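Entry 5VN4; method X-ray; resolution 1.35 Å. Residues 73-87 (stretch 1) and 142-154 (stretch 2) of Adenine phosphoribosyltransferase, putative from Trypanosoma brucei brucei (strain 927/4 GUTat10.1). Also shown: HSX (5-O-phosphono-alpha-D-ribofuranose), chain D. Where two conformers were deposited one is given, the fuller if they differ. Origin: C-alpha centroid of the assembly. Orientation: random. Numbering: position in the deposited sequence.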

ATOM      1  N   ARG A  73       0.773  20.989  -2.032  1.00 18.47           N
ATOM      2  CA  ARG A  73      -0.577  21.473  -1.771  1.00 17.87           C
ATOM      3  C   ARG A  73      -0.831  21.594  -0.276  1.00 18.66           C
ATOM      4  O   ARG A  73      -1.338  22.617   0.202  1.00 20.21           O
ATOM      5  CB  ARG A  73      -1.584  20.518  -2.413  1.00 17.17           C
ATOM      6  CG  ARG A  73      -3.029  20.908  -2.216  1.00 16.19           C
ATOM      7  CD  ARG A  73      -3.907  20.058  -3.120  1.00 16.54           C
ATOM      8  NE  ARG A  73      -5.317  20.378  -2.931  1.00 16.04           N
ATOM      9  CZ  ARG A  73      -5.934  21.400  -3.514  1.00 16.03           C
ATOM     10  NH1 ARG A  73      -5.270  22.198  -4.345  1.00 17.43           N
ATOM     11  NH2 ARG A  73      -7.220  21.616  -3.272  1.00 16.68           N
ATOM     12  N   TYR A  74      -0.482  20.553   0.480  1.00 18.92           N
ATOM     13  CA  TYR A  74      -0.786  20.552   1.902  1.00 19.86           C
ATOM     14  C   TYR A  74       0.235  21.328   2.723  1.00 22.43           C
ATOM     15  O   TYR A  74      -0.102  21.793   3.813  1.00 23.49           O
ATOM     16  CB  TYR A  74      -0.977  19.118   2.403  1.00 19.04           C
ATOM     17  CG  TYR A  74      -2.063  18.382   1.637  1.00 16.54           C
ATOM     18  CD1 TYR A  74      -3.237  19.034   1.255  1.00 16.95           C
ATOM     19  CD2 TYR A  74      -1.912  17.047   1.276  1.00 16.49           C
ATOM     20  CE1 TYR A  74      -4.228  18.374   0.543  1.00 16.40           C
ATOM     21  CE2 TYR A  74      -2.893  16.377   0.562  1.00 15.43           C
ATOM     22  CZ  TYR A  74      -4.053  17.044   0.200  1.00 14.92           C
ATOM     23  OH  TYR A  74      -5.028  16.373  -0.506  1.00 16.33           O
ATOM     24  N   LYS A  75       1.458  21.504   2.211  1.00 23.60           N
ATOM     25  CA  LYS A  75       2.416  22.379   2.879  1.00 28.63           C
ATOM     26  C   LYS A  75       1.971  23.832   2.833  1.00 31.89           C
ATOM     27  O   LYS A  75       2.355  24.625   3.700  1.00 33.31           O
ATOM     28  CB  LYS A  75       3.790  22.288   2.215  1.00 30.29           C
ATOM     29  CG  LYS A  75       4.679  21.169   2.692  1.00 33.40           C
ATOM     30  CD  LYS A  75       6.137  21.549   2.466  1.00 36.39           C
ATOM     31  CE  LYS A  75       7.042  20.334   2.464  1.00 38.26           C
ATOM     32  NZ  LYS A  75       6.772  19.455   3.631  1.00 39.14           N
ATOM     33  N   ASN A  76       1.190  24.207   1.823  1.00 34.34           N
ATOM     34  CA  ASN A  76       0.835  25.599   1.598  1.00 37.21           C
ATOM     35  C   ASN A  76      -0.533  25.969   2.162  1.00 37.03           C
ATOM     36  O   ASN A  76      -0.991  27.100   1.963  1.00 37.29           O
ATOM     37  CB  ASN A  76       0.963  25.940   0.111  1.00 40.03           C
ATOM     38  CG  ASN A  76       2.416  26.099  -0.320  1.00 42.50           C
ATOM     39  OD1 ASN A  76       3.150  26.919   0.236  1.00 44.25           O
ATOM     40  ND2 ASN A  76       2.841  25.301  -1.295  1.00 43.09           N
ATOM     41  N   LEU A  77      -1.183  25.054   2.876  1.00 36.42           N
ATOM     42  CA  LEU A  77      -2.398  25.399   3.600  1.00 36.55           C
ATOM     43  C   LEU A  77      -2.067  26.342   4.749  1.00 38.97           C
ATOM     44  O   LEU A  77      -1.024  26.217   5.395  1.00 38.98           O
ATOM     45  CB  LEU A  77      -3.051  24.138   4.162  1.00 34.21           C
ATOM     46  CG  LEU A  77      -3.565  23.132   3.136  1.00 32.75           C
ATOM     47  CD1 LEU A  77      -4.197  21.942   3.834  1.00 31.87           C
ATOM     48  CD2 LEU A  77      -4.551  23.806   2.200  1.00 32.97           C
ATOM     49  N   GLN A  78      -2.969  27.295   5.000  1.00 41.49           N
ATOM     50  CA  GLN A  78      -2.800  28.182   6.147  1.00 43.12           C
ATOM     51  C   GLN A  78      -2.889  27.416   7.460  1.00 41.89           C
ATOM     52  O   GLN A  78      -2.228  27.782   8.439  1.00 42.47           O
ATOM     53  CB  GLN A  78      -3.840  29.302   6.107  1.00 45.85           C
ATOM     54  CG  GLN A  78      -3.577  30.354   5.042  1.00 48.22           C
ATOM     55  CD  GLN A  78      -4.826  31.127   4.667  1.00 49.85           C
ATOM     56  OE1 GLN A  78      -5.909  30.554   4.548  1.00 50.62           O
ATOM     57  NE2 GLN A  78      -4.680  32.435   4.482  1.00 49.96           N
ATOM     58  N   GLN A  79      -3.690  26.356   7.499  1.00 40.40           N
ATOM     59  CA  GLN A  79      -3.803  25.497   8.670  1.00 38.97           C
ATOM     60  C   GLN A  79      -3.373  24.090   8.280  1.00 35.31           C
ATOM     61  O   GLN A  79      -4.032  23.457   7.437  1.00 34.92           O
ATOM     62  CB  GLN A  79      -5.240  25.496   9.194  1.00 41.88           C
ATOM     63  CG  GLN A  79      -5.443  24.694  10.468  1.00 44.81           C
ATOM     64  CD  GLN A  79      -4.666  25.230  11.660  1.00 46.97           C
ATOM     65  OE1 GLN A  79      -4.371  24.489  12.600  1.00 47.65           O
ATOM     66  NE2 GLN A  79      -4.345  26.519  11.637  1.00 48.05           N
ATOM     67  N   PRO A  80      -2.292  23.563   8.850  1.00 31.91           N
ATOM     68  CA  PRO A  80      -1.752  22.284   8.369  1.00 29.43           C
ATOM     69  C   PRO A  80      -2.686  21.120   8.656  1.00 26.79           C
ATOM     70  O   PRO A  80      -3.502  21.145   9.578  1.00 27.16           O
ATOM     71  CB  PRO A  80      -0.446  22.127   9.159  1.00 30.40           C
ATOM     72  CG  PRO A  80      -0.138  23.486   9.697  1.00 31.35           C
ATOM     73  CD  PRO A  80      -1.455  24.166   9.900  1.00 32.44           C
ATOM     74  N   ILE A  81      -2.550  20.079   7.837  1.00 22.96           N
ATOM     75  CA  ILE A  81      -3.202  18.810   8.132  1.00 20.84           C
ATOM     76  C   ILE A  81      -2.401  18.060   9.195  1.00 19.67           C
ATOM     77  O   ILE A  81      -1.200  18.275   9.373  1.00 21.26           O
ATOM     78  CB  ILE A  81      -3.406  17.956   6.863  1.00 21.58           C
ATOM     79  CG1 ILE A  81      -2.087  17.331   6.400  1.00 22.09           C
ATOM     80  CG2 ILE A  81      -4.019  18.785   5.735  1.00 22.10           C
ATOM     81  CD1 ILE A  81      -2.256  16.263   5.338  1.00 23.04           C
ATOM     82  N   THR A  82      -3.083  17.167   9.918  1.00 18.16           N
ATOM     83  CA  THR A  82      -2.457  16.391  10.979  1.00 17.55           C
ATOM     84  C   THR A  82      -2.303  14.910  10.655  1.00 15.95           C
ATOM     85  O   THR A  82      -1.450  14.251  11.260  1.00 17.42           O
ATOM     86  CB  THR A  82      -3.240  16.525  12.299  1.00 17.94           C
ATOM     87  OG1 THR A  82      -4.560  15.997  12.136  1.00 17.87           O
ATOM     88  CG2 THR A  82      -3.310  17.990  12.761  1.00 19.34           C
ATOM     89  N   HIS A  83      -3.098  14.373   9.728  1.00 16.44           N
ATOM     90  CA  HIS A  83      -3.074  12.952   9.410  1.00 16.32           C
ATOM     91  C   HIS A  83      -3.493  12.757   7.962  1.00 14.04           C
ATOM     92  O   HIS A  83      -4.347  13.483   7.450  1.00 14.26           O
ATOM     93  CB  HIS A  83      -4.094  12.160  10.243  1.00 17.26           C
ATOM     94  CG  HIS A  83      -3.875  12.229  11.718  1.00 16.76           C
ATOM     95  ND1 HIS A  83      -4.173  13.349  12.462  1.00 17.89           N
ATOM     96  CD2 HIS A  83      -3.418  11.302  12.591  1.00 16.99           C
ATOM     97  CE1 HIS A  83      -3.885  13.116  13.730  1.00 17.61           C
ATOM     98  NE2 HIS A  83      -3.432  11.881  13.836  1.00 17.96           N
ATOM     99  N   ILE A  84      -2.905  11.750   7.319  1.00 13.56           N
ATOM    100  CA  ILE A  84      -3.404  11.221   6.053  1.00 13.32           C
ATOM    101  C   ILE A  84      -3.925   9.817   6.315  1.00 13.41           C
ATOM    102  O   ILE A  84      -3.222   8.988   6.908  1.00 14.09           O
ATOM    103  CB  ILE A  84      -2.312  11.213   4.968  1.00 14.04           C
ATOM    104  CG1 ILE A  84      -1.881  12.653   4.656  1.00 16.63           C
ATOM    105  CG2 ILE A  84      -2.789  10.461   3.714  1.00 14.19           C
ATOM    106  CD1 ILE A  84      -0.740  12.740   3.708  1.00 17.54           C
ATOM    107  N   LEU A  85      -5.168   9.563   5.904  1.00 12.98           N
ATOM    108  CA  LEU A  85      -5.827   8.269   6.049  1.00 11.83           C
ATOM    109  C   LEU A  85      -5.968   7.686   4.653  1.00 11.29           C
ATOM    110  O   LEU A  85      -6.560   8.330   3.782  1.00 12.50           O
ATOM    111  CB  LEU A  85      -7.222   8.456   6.650  1.00 13.51           C
ATOM    112  CG  LEU A  85      -7.348   8.570   8.175  1.00 14.88           C
ATOM    113  CD1 LEU A  85      -6.464   9.671   8.739  1.00 15.98           C
ATOM    114  CD2 LEU A  85      -8.807   8.818   8.530  1.00 17.59           C
ATOM    115  N   GLY A  86      -5.426   6.490   4.430  1.00 10.99           N
ATOM    116  CA  GLY A  86      -5.446   5.871   3.117  1.00 10.89           C
ATOM    117  C   GLY A  86      -6.074   4.491   3.128  1.00 10.16           C
ATOM    118  O   GLY A  86      -5.946   3.741   4.099  1.00 11.65           O
ATOM    119  N   PHE A  87      -6.735   4.148   2.019  1.00 10.97           N
ATOM    120  CA  PHE A  87      -7.498   2.907   1.924  1.00 10.72           C
ATOM    121  C   PHE A  87      -6.655   1.724   1.453  1.00 11.06           C
ATOM    122  O   PHE A  87      -5.928   1.812   0.460  1.00 11.75           O
ATOM    123  CB  PHE A  87      -8.662   3.062   0.953  1.00 11.47           C
ATOM    124  CG  PHE A  87      -9.726   3.998   1.415  1.00 11.50           C
ATOM    125  CD1 PHE A  87     -10.778   3.545   2.206  1.00 12.32           C
ATOM    126  CD2 PHE A  87      -9.690   5.331   1.051  1.00 12.01           C
ATOM    127  CE1 PHE A  87     -11.777   4.410   2.609  1.00 12.52           C
ATOM    128  CE2 PHE A  87     -10.686   6.205   1.466  1.00 12.72           C
ATOM    129  CZ  PHE A  87     -11.731   5.738   2.235  1.00 13.12           C
ATOM    130  N   GLY A 142      -8.197   5.662  18.281  1.00 18.95           N
ATOM    131  CA  GLY A 142      -7.097   6.402  18.858  1.00 20.56           C
ATOM    132  C   GLY A 142      -6.039   6.850  17.876  1.00 20.76           C
ATOM    133  O   GLY A 142      -5.073   7.509  18.289  1.00 23.11           O
ATOM    134  N   SER A 143      -6.177   6.513  16.593  1.00 19.74           N
ATOM    135  CA  SER A 143      -5.215   6.963  15.595  1.00 18.86           C
ATOM    136  C   SER A 143      -5.403   8.424  15.214  1.00 17.85           C
ATOM    137  O   SER A 143      -4.459   9.049  14.719  1.00 18.54           O
ATOM    138  CB  SER A 143      -5.267   6.062  14.359  1.00 19.61           C
ATOM    139  OG  SER A 143      -6.589   5.956  13.855  1.00 19.72           O
ATOM    140  N   PHE A 144      -6.601   8.969  15.416  1.00 17.92           N
ATOM    141  CA  PHE A 144      -6.878  10.385  15.219  1.00 17.70           C
ATOM    142  C   PHE A 144      -8.104  10.704  16.066  1.00 18.60           C
ATOM    143  O   PHE A 144      -8.758   9.800  16.593  1.00 19.02           O
ATOM    144  CB  PHE A 144      -7.073  10.713  13.731  1.00 17.39           C
ATOM    145  CG  PHE A 144      -8.291  10.078  13.131  1.00 16.77           C
ATOM    146  CD1 PHE A 144      -8.290   8.741  12.780  1.00 16.71           C
ATOM    147  CD2 PHE A 144      -9.452  10.814  12.957  1.00 17.36           C
ATOM    148  CE1 PHE A 144      -9.417   8.151  12.248  1.00 17.59           C
ATOM    149  CE2 PHE A 144     -10.577  10.227  12.414  1.00 18.22           C
ATOM    150  CZ  PHE A 144     -10.564   8.896  12.072  1.00 18.02           C
ATOM    151  N   ASP A 145      -8.405  11.992  16.218  1.00 18.69           N
ATOM    152  CA  ASP A 145      -9.487  12.368  17.134  1.00 19.21           C
ATOM    153  C   ASP A 145     -10.150  13.658  16.658  1.00 18.73           C
ATOM    154  O   ASP A 145      -9.911  14.129  15.543  1.00 18.88           O
ATOM    155  CB  ASP A 145      -9.004  12.392  18.596  1.00 19.76           C
ATOM    156  CG  ASP A 145      -8.075  13.563  18.911  1.00 21.18           C
ATOM    157  OD1 ASP A 145      -7.917  14.494  18.095  1.00 20.84           O
ATOM    158  OD2 ASP A 145      -7.491  13.553  20.012  1.00 24.33           O
ATOM    159  N   LYS A 146     -10.994  14.237  17.521  1.00 18.74           N
ATOM    160  CA  LYS A 146     -11.801  15.376  17.103  1.00 21.06           C
ATOM    161  C   LYS A 146     -10.972  16.617  16.802  1.00 21.26           C
ATOM    162  O   LYS A 146     -11.472  17.534  16.142  1.00 22.66           O
ATOM    163  CB  LYS A 146     -12.899  15.675  18.134  1.00 23.65           C
ATOM    164  CG  LYS A 146     -12.406  15.895  19.550  1.00 26.97           C
ATOM    165  CD  LYS A 146     -13.577  16.067  20.511  1.00 30.14           C
ATOM    166  CE  LYS A 146     -13.093  16.260  21.926  1.00 33.14           C
ATOM    167  NZ  LYS A 146     -12.244  17.474  22.014  1.00 34.45           N
ATOM    168  N   ASN A 147      -9.724  16.664  17.252  1.00 20.67           N
ATOM    169  CA  ASN A 147      -8.854  17.794  16.977  1.00 20.75           C
ATOM    170  C   ASN A 147      -7.994  17.581  15.740  1.00 20.80           C
ATOM    171  O   ASN A 147      -7.154  18.431  15.425  1.00 22.46           O
ATOM    172  CB  ASN A 147      -8.002  18.104  18.212  1.00 21.89           C
ATOM    173  CG  ASN A 147      -8.849  18.573  19.376  1.00 22.81           C
ATOM    174  OD1 ASN A 147      -9.711  19.433  19.210  1.00 24.25           O
ATOM    175  ND2 ASN A 147      -8.640  17.986  20.545  1.00 22.75           N
ATOM    176  N   SER A 148      -8.193  16.480  15.027  1.00 18.39           N
ATOM    177  CA  SER A 148      -7.394  16.168  13.857  1.00 18.24           C
ATOM    178  C   SER A 148      -7.963  16.843  12.613  1.00 17.91           C
ATOM    179  O   SER A 148      -9.165  17.112  12.514  1.00 18.65           O
ATOM    180  CB  SER A 148      -7.351  14.655  13.647  1.00 17.68           C
ATOM    181  OG  SER A 148      -6.850  14.003  14.809  1.00 18.35           O
ATOM    182  N   ARG A 149      -7.071  17.125  11.668  1.00 18.16           N
ATOM    183  CA  ARG A 149      -7.432  17.641  10.351  0.61 17.40           C
ATOM    184  C   ARG A 149      -6.900  16.640   9.336  1.00 16.81           C
ATOM    185  O   ARG A 149      -5.684  16.535   9.138  1.00 17.53           O
ATOM    186  CB  ARG A 149      -6.845  19.037  10.140  0.61 18.47           C
ATOM    187  CG  ARG A 149      -7.558  20.123  10.956  0.61 20.02           C
ATOM    188  CD  ARG A 149      -6.865  21.474  10.860  0.61 21.83           C
ATOM    189  NE  ARG A 149      -6.475  21.794   9.489  0.61 23.80           N
ATOM    190  CZ  ARG A 149      -7.271  22.372   8.594  0.61 24.42           C
ATOM    191  NH1 ARG A 149      -8.518  22.698   8.917  0.61 24.94           N
ATOM    192  NH2 ARG A 149      -6.819  22.621   7.371  0.61 24.88           N
ATOM    193  N   VAL A 150      -7.805  15.893   8.707  1.00 16.37           N
ATOM    194  CA  VAL A 150      -7.395  14.718   7.952  1.00 15.28           C
ATOM    195  C   VAL A 150      -7.669  14.850   6.457  1.00 13.67           C
ATOM    196  O   VAL A 150      -8.581  15.555   6.011  1.00 14.16           O
ATOM    197  CB  VAL A 150      -8.012  13.423   8.529  1.00 17.00           C
ATOM    198  CG1 VAL A 150      -7.782  13.341  10.028  1.00 17.35           C
ATOM    199  CG2 VAL A 150      -9.481  13.344   8.212  1.00 17.53           C
ATOM    200  N   VAL A 151      -6.858  14.136   5.684  1.00 13.36           N
ATOM    201  CA  VAL A 151      -7.076  13.932   4.256  1.00 13.06           C
ATOM    202  C   VAL A 151      -7.304  12.444   4.044  1.00 11.88           C
ATOM    203  O   VAL A 151      -6.551  11.625   4.578  1.00 12.32           O
ATOM    204  CB  VAL A 151      -5.855  14.405   3.442  1.00 13.78           C
ATOM    205  CG1 VAL A 151      -5.932  13.929   1.985  1.00 13.92           C
ATOM    206  CG2 VAL A 151      -5.725  15.911   3.518  1.00 15.11           C
ATOM    207  N   LEU A 152      -8.344  12.097   3.283  1.00 11.49           N
ATOM    208  CA  LEU A 152      -8.567  10.728   2.823  1.00 10.94           C
ATOM    209  C   LEU A 152      -7.942  10.569   1.443  1.00 10.28           C
ATOM    210  O   LEU A 152      -8.141  11.426   0.576  1.00 12.23           O
ATOM    211  CB  LEU A 152     -10.068  10.453   2.712  1.00 11.01           C
ATOM    212  CG  LEU A 152     -10.818  10.274   4.028  1.00 12.28           C
ATOM    213  CD1 LEU A 152     -12.321  10.362   3.781  1.00 13.01           C
ATOM    214  CD2 LEU A 152     -10.445   8.964   4.679  1.00 12.50           C
ATOM    215  N   ILE A 153      -7.185   9.486   1.229  1.00 10.30           N
ATOM    216  CA  ILE A 153      -6.525   9.265  -0.055  1.00 10.36           C
ATOM    217  C   ILE A 153      -6.777   7.849  -0.568  1.00  9.76           C
ATOM    218  O   ILE A 153      -6.756   6.875   0.197  1.00 10.04           O
ATOM    219  CB  ILE A 153      -5.017   9.614  -0.015  1.00 10.63           C
ATOM    220  CG1 ILE A 153      -4.415   9.618  -1.425  1.00 11.24           C
ATOM    221  CG2 ILE A 153      -4.242   8.669   0.910  1.00 11.69           C
ATOM    222  CD1 ILE A 153      -3.064  10.309  -1.511  1.00 12.70           C
ATOM    223  N   ASP A 154      -7.029   7.749  -1.873  1.00 10.20           N
ATOM    224  CA  ASP A 154      -7.165   6.481  -2.577  1.00  9.36           C
ATOM    225  C   ASP A 154      -6.604   6.675  -3.980  1.00 10.23           C
ATOM    226  O   ASP A 154      -6.232   7.787  -4.361  1.00 10.63           O
ATOM    227  CB  ASP A 154      -8.631   6.047  -2.613  1.00  9.62           C
ATOM    228  CG  ASP A 154      -8.801   4.545  -2.612  1.00 10.03           C
ATOM    229  OD1 ASP A 154      -7.789   3.823  -2.781  1.00  9.82           O
ATOM    230  OD2 ASP A 154      -9.954   4.097  -2.414  1.00 11.67           O
TER
HETATM  231  C1  HSX D 302     -11.156   0.216  -5.839  1.00 11.62           C
HETATM  232  O4  HSX D 302     -12.468   0.769  -5.634  1.00 13.04           O
HETATM  233  C2  HSX D 302     -10.249   1.432  -5.801  1.00 12.01           C
HETATM  234  O2  HSX D 302      -8.900   1.084  -5.466  1.00 11.74           O
HETATM  235  C3  HSX D 302     -10.921   2.314  -4.771  1.00 11.37           C
HETATM  236  O3  HSX D 302     -10.628   1.864  -3.434  1.00 12.36           O
HETATM  237  C4  HSX D 302     -12.397   2.064  -5.039  1.00 11.45           C
HETATM  238  C5  HSX D 302     -13.021   3.113  -5.960  1.00 11.55           C
HETATM  239  O5  HSX D 302     -14.353   2.737  -6.321  1.00 11.21           O
HETATM  240  P'  HSX D 302     -15.645   3.447  -5.645  1.00 10.96           P
HETATM  241  O1X HSX D 302     -15.795   2.931  -4.226  1.00 11.63           O
HETATM  242  O2X HSX D 302     -15.413   4.932  -5.712  1.00 10.66           O
HETATM  243  O3X HSX D 302     -16.770   2.997  -6.556  1.00 11.17           O
HETATM  244  O1  HSX D 302     -10.840  -0.681  -4.766  1.00 13.43           O
HETATM  245  O   HOH W   1      -7.600   1.233  -2.183  1.00 10.62           O

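The two stretches are joined as neighbouring parallel β-strands, 83-87 and 149-153, whose backbone ladder is extended at its N-terminal end by the side chains of Arg-149 and Thr-82 and flanked on both faces by apolar packing, with 1000 Å² buried in all.

The strands run at 22° to one another, and His-83 to Gly-86 pair in order with Val-150 to Ile-153. As is usual for parallel strands, alternate residues supply both hydrogen bonds. Val-151 N donates to His-83 O (3.1 Å) and Val-151 O accepts from Leu-85 N (2.8 Å); Leu-85 O then receives Ile-153 N (2.9 Å), and Ile-153 O receives Phe-87 N (3.3 Å). CA-H...O contacts fill in the ladder, among them Leu-152 CA to Leu-85 O at 3.3 Å.

Just before strand 83-87, Thr-82 closes a two-way link with Arg-149, the first residue of the partner strand: Thr-82 N donates to Arg-149 O (2.8 Å), while Arg-149 N donates to Thr-82 OG1 (2.8 Å), so a threonine hydroxyl takes the part of a backbone carbonyl. The same hydroxyl is hydrogen-bonded to its neighbour's ring, Thr-82 OG1 to His-83 ND1, at 2.7 Å. The long side chain of Arg-149 starts sideways but brings its guanidinium back to the loop, where NE donates to Pro-80 O (3.0 Å) and NH2 makes a weak bond to Gln-79 O (2.9 Å). The CG of Gln-79 lies over one face of this flat group, leaving its edge free for the carbonyl of Pro-80.

On one face of the sheet, His-83 and Leu-85 accompany Val-150 and Leu-152. Phe-144 CB sits over the imidazole, 3.8 Å from the centroid of the His-83 ring, and Leu-85 CD2 covers the ring of Phe-144 at 4.2 Å from its centroid. Leu-85 also packs its CB against Leu-152 CD2 (3.8 Å), a branched chain well suited to this buried position.

The face bearing Ile-84, Val-151 and Ile-153 is packed with aliphatic side chains. Val-151 CG2 meets Ile-81 CD1 at 3.9 Å and lies over the ring of Tyr-74, while the CG2 atoms of Ile-84 and Ile-153 approach to 3.6 Å. Gly-86 has no side chain; an ideal CB there would point to this face and lie a tight 3.3 Å from Ile-153 CG2.

At the C-terminal end, a water lies within hydrogen-bonding distance of both stretches, its O 3.2 Å from Phe-87 O and 2.7 Å from Asp-154 OD1. The other carboxylate oxygen, Asp-154 OD2, accepts a 2.5 Å hydrogen bond from O3 of the ribose phosphate HSX, placing this end of the pair at the ligand.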